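Local coordinates for protein putative angiotensinogen (Lampetra fluviatilis, PDB 5INW) that binds heparin, which promotes its inhibition of thrombin through a template mechanism, as a putative lamprey angiotensinogen of the serpin family, at residues A[130-135]-A[367-372]. The protein carries 1 engineered substitution. Residues are numbered along the deposited sequence; the frame is centred on the assembly and turned at random.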
ATOM      1  N   ALA A 130      -4.031  18.907 -12.994  1.00 65.17           N
ATOM      2  CA  ALA A 130      -3.174  19.718 -12.080  1.00 70.40           C
ATOM      3  C   ALA A 130      -3.145  19.238 -10.621  1.00 68.00           C
ATOM      4  O   ALA A 130      -2.075  18.959 -10.068  1.00 68.54           O
ATOM      5  CB  ALA A 130      -3.565  21.194 -12.129  1.00 73.77           C
ATOM      6  N   GLU A 131      -4.320  19.178 -10.010  1.00 66.62           N
ATOM      7  CA  GLU A 131      -4.486  18.627  -8.657  1.00 64.43           C
ATOM      8  C   GLU A 131      -3.773  17.298  -8.485  1.00 63.87           C
ATOM      9  O   GLU A 131      -3.094  17.060  -7.469  1.00 61.52           O
ATOM     10  CB  GLU A 131      -5.958  18.400  -8.400  1.00 62.87           C
ATOM     11  CG  GLU A 131      -6.775  19.668  -8.267  1.00 64.03           C
ATOM     12  CD  GLU A 131      -8.225  19.398  -7.902  1.00 65.01           C
ATOM     13  OE1 GLU A 131      -8.605  18.201  -7.692  1.00 61.87           O
ATOM     14  OE2 GLU A 131      -8.999  20.399  -7.807  1.00 67.94           O
ATOM     15  N   LEU A 132      -3.978  16.427  -9.481  1.00 65.07           N
ATOM     16  CA  LEU A 132      -3.372  15.085  -9.514  1.00 66.11           C
ATOM     17  C   LEU A 132      -1.834  15.068  -9.622  1.00 68.33           C
ATOM     18  O   LEU A 132      -1.189  14.279  -8.911  1.00 66.51           O
ATOM     19  CB  LEU A 132      -3.992  14.224 -10.634  1.00 65.14           C
ATOM     20  CG  LEU A 132      -5.253  13.429 -10.262  1.00 66.03           C
ATOM     21  CD1 LEU A 132      -5.881  12.802 -11.484  1.00 68.11           C
ATOM     22  CD2 LEU A 132      -4.940  12.317  -9.285  1.00 63.74           C
ATOM     23  N   ASP A 133      -1.273  15.912 -10.510  1.00 68.79           N
ATOM     24  CA  ASP A 133       0.189  16.140 -10.593  1.00 68.54           C
ATOM     25  C   ASP A 133       0.728  16.656  -9.277  1.00 67.44           C
ATOM     26  O   ASP A 133       1.743  16.166  -8.791  1.00 68.10           O
ATOM     27  CB  ASP A 133       0.577  17.189 -11.649  1.00 72.45           C
ATOM     28  CG  ASP A 133       0.282  16.764 -13.101  1.00 74.64           C
ATOM     29  OD1 ASP A 133       0.340  15.576 -13.430  1.00 73.26           O
ATOM     30  OD2 ASP A 133       0.041  17.661 -13.938  1.00 79.52           O
ATOM     31  N   THR A 134       0.060  17.644  -8.673  1.00 70.55           N
ATOM     32  CA  THR A 134       0.563  18.172  -7.388  1.00 71.38           C
ATOM     33  C   THR A 134       0.534  17.049  -6.310  1.00 68.86           C
ATOM     34  O   THR A 134       1.531  16.821  -5.642  1.00 70.52           O
ATOM     35  CB  THR A 134      -0.035  19.541  -6.978  1.00 68.35           C
ATOM     36  OG1 THR A 134      -1.456  19.459  -6.910  1.00 71.62           O
ATOM     37  CG2 THR A 134       0.355  20.606  -7.993  1.00 66.93           C
ATOM     38  N   ALA A 135      -0.529  16.276  -6.212  1.00 63.20           N
ATOM     39  CA  ALA A 135      -0.488  15.201  -5.256  1.00 60.91           C
ATOM     40  C   ALA A 135       0.657  14.182  -5.515  1.00 62.99           C
ATOM     41  O   ALA A 135       1.342  13.769  -4.577  1.00 66.32           O
ATOM     42  CB  ALA A 135      -1.834  14.526  -5.162  1.00 59.21           C
ATOM     43  N   MET A 367      -6.807  15.566   0.478  1.00 53.21           N
ATOM     44  CA  MET A 367      -5.429  15.746   0.017  1.00 53.72           C
ATOM     45  C   MET A 367      -5.304  16.601  -1.237  1.00 52.31           C
ATOM     46  O   MET A 367      -4.197  16.872  -1.685  1.00 55.86           O
ATOM     47  CB  MET A 367      -4.776  14.393  -0.207  1.00 54.65           C
ATOM     48  CG  MET A 367      -4.638  13.587   1.077  1.00 54.37           C
ATOM     49  SD  MET A 367      -4.417  11.858   0.694  1.00 55.96           S
ATOM     50  CE  MET A 367      -2.868  11.917  -0.221  1.00 52.75           C
ATOM     51  N   GLY A 368      -6.428  17.015  -1.806  1.00 50.58           N
ATOM     52  CA  GLY A 368      -6.445  17.992  -2.903  1.00 52.16           C
ATOM     53  C   GLY A 368      -6.938  17.533  -4.278  1.00 51.86           C
ATOM     54  O   GLY A 368      -6.912  18.341  -5.198  1.00 50.64           O
ATOM     55  N   MET A 369      -7.424  16.281  -4.380  1.00 49.96           N
ATOM     56  CA  MET A 369      -7.755  15.630  -5.635  1.00 52.64           C
ATOM     57  C   MET A 369      -9.250  15.471  -5.753  1.00 56.10           C
ATOM     58  O   MET A 369      -9.770  14.540  -6.399  1.00 56.47           O
ATOM     59  CB  MET A 369      -7.111  14.260  -5.710  1.00 51.89           C
ATOM     60  CG  MET A 369      -5.640  14.340  -5.999  1.00 52.67           C
ATOM     61  SD  MET A 369      -4.865  12.764  -5.668  1.00 50.91           S
ATOM     62  CE  MET A 369      -4.671  12.905  -3.879  1.00 53.91           C
ATOM     63  N   SER A 370      -9.943  16.433  -5.187  1.00 59.30           N
ATOM     64  CA  SER A 370     -11.383  16.441  -5.189  1.00 62.75           C
ATOM     65  C   SER A 370     -12.004  16.569  -6.596  1.00 56.96           C
ATOM     66  O   SER A 370     -13.141  16.145  -6.823  1.00 52.45           O
ATOM     67  CB  SER A 370     -11.832  17.641  -4.337  1.00 67.76           C
ATOM     68  OG  SER A 370     -13.223  17.602  -4.148  1.00 73.28           O
ATOM     69  N   SER A 371     -11.258  17.168  -7.512  1.00 55.81           N
ATOM     70  CA  SER A 371     -11.787  17.520  -8.831  1.00 61.13           C
ATOM     71  C   SER A 371     -12.266  16.330  -9.640  1.00 55.87           C
ATOM     72  O   SER A 371     -13.370  16.318 -10.080  1.00 52.25           O
ATOM     73  CB  SER A 371     -10.733  18.323  -9.622  1.00 66.54           C
ATOM     74  OG  SER A 371     -11.124  18.575 -10.943  1.00 73.67           O
ATOM     75  N   MET A 372     -11.413  15.323  -9.782  1.00 56.30           N
ATOM     76  CA  MET A 372     -11.702  14.109 -10.577  1.00 54.04           C
ATOM     77  C   MET A 372     -12.993  13.334 -10.235  1.00 54.39           C
ATOM     78  O   MET A 372     -13.392  12.501 -11.046  1.00 53.03           O
ATOM     79  CB  MET A 372     -10.542  13.141 -10.441  1.00 54.23           C
ATOM     80  CG  MET A 372     -10.358  12.545  -9.038  1.00 53.89           C
ATOM     81  SD  MET A 372      -8.776  11.667  -8.986  1.00 53.57           S
ATOM     82  CE  MET A 372      -8.843  10.926  -7.367  1.00 52.17           C
TER
HETATM   83  O   HOH W   1      -8.295  15.698  -9.089  1.00 62.87           O
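Helix 126-136 packs against the C-terminal end of helix 361-369 and the residues just beyond it, the two backbones coming closest where the CA atoms of Glu131 and Met369 stand 5.4 Å apart. Gly368, with its positive phi of 115°, is the C' residue of a Schellman motif that terminates the helix, and past it the N-H groups of Ser371 and Met372 face the Glu131 carboxylate. That side chain, extended beyond CG, runs alongside the Gly368 carbonyl and brings its carboxylate to the turn, where OE1, whose modelled position is less certain, accepts a hydrogen bond from Ser371 N at 2.9 Å, with an N-H...O angle of 153°. A water continues the grip, donating to Glu131 OE1 and accepting from Met372 N. Ser371 OG turns to the first turn of helix 126-136 instead, hydrogen-bonding to Thr128 OG1 and Ser127 OG. Beneath this polar layer the contact is apolar. Leu132 CD2 meets Met369 SD at 3.6 Å and Met372 SD at 3.9 Å, crossing both thioether chains roughly at right angles. Met369 bends at chi3 (-82°), and its CE touches Ala135 CB at 3.5 Å. Helix 110-122, touched by Leu132 and Met372, and strand 389-401, reached by Met372, complete the apolar cluster in the helical part of the serpin fold, where a side-chain carboxylate grips the turn after a Schellman-terminated helix.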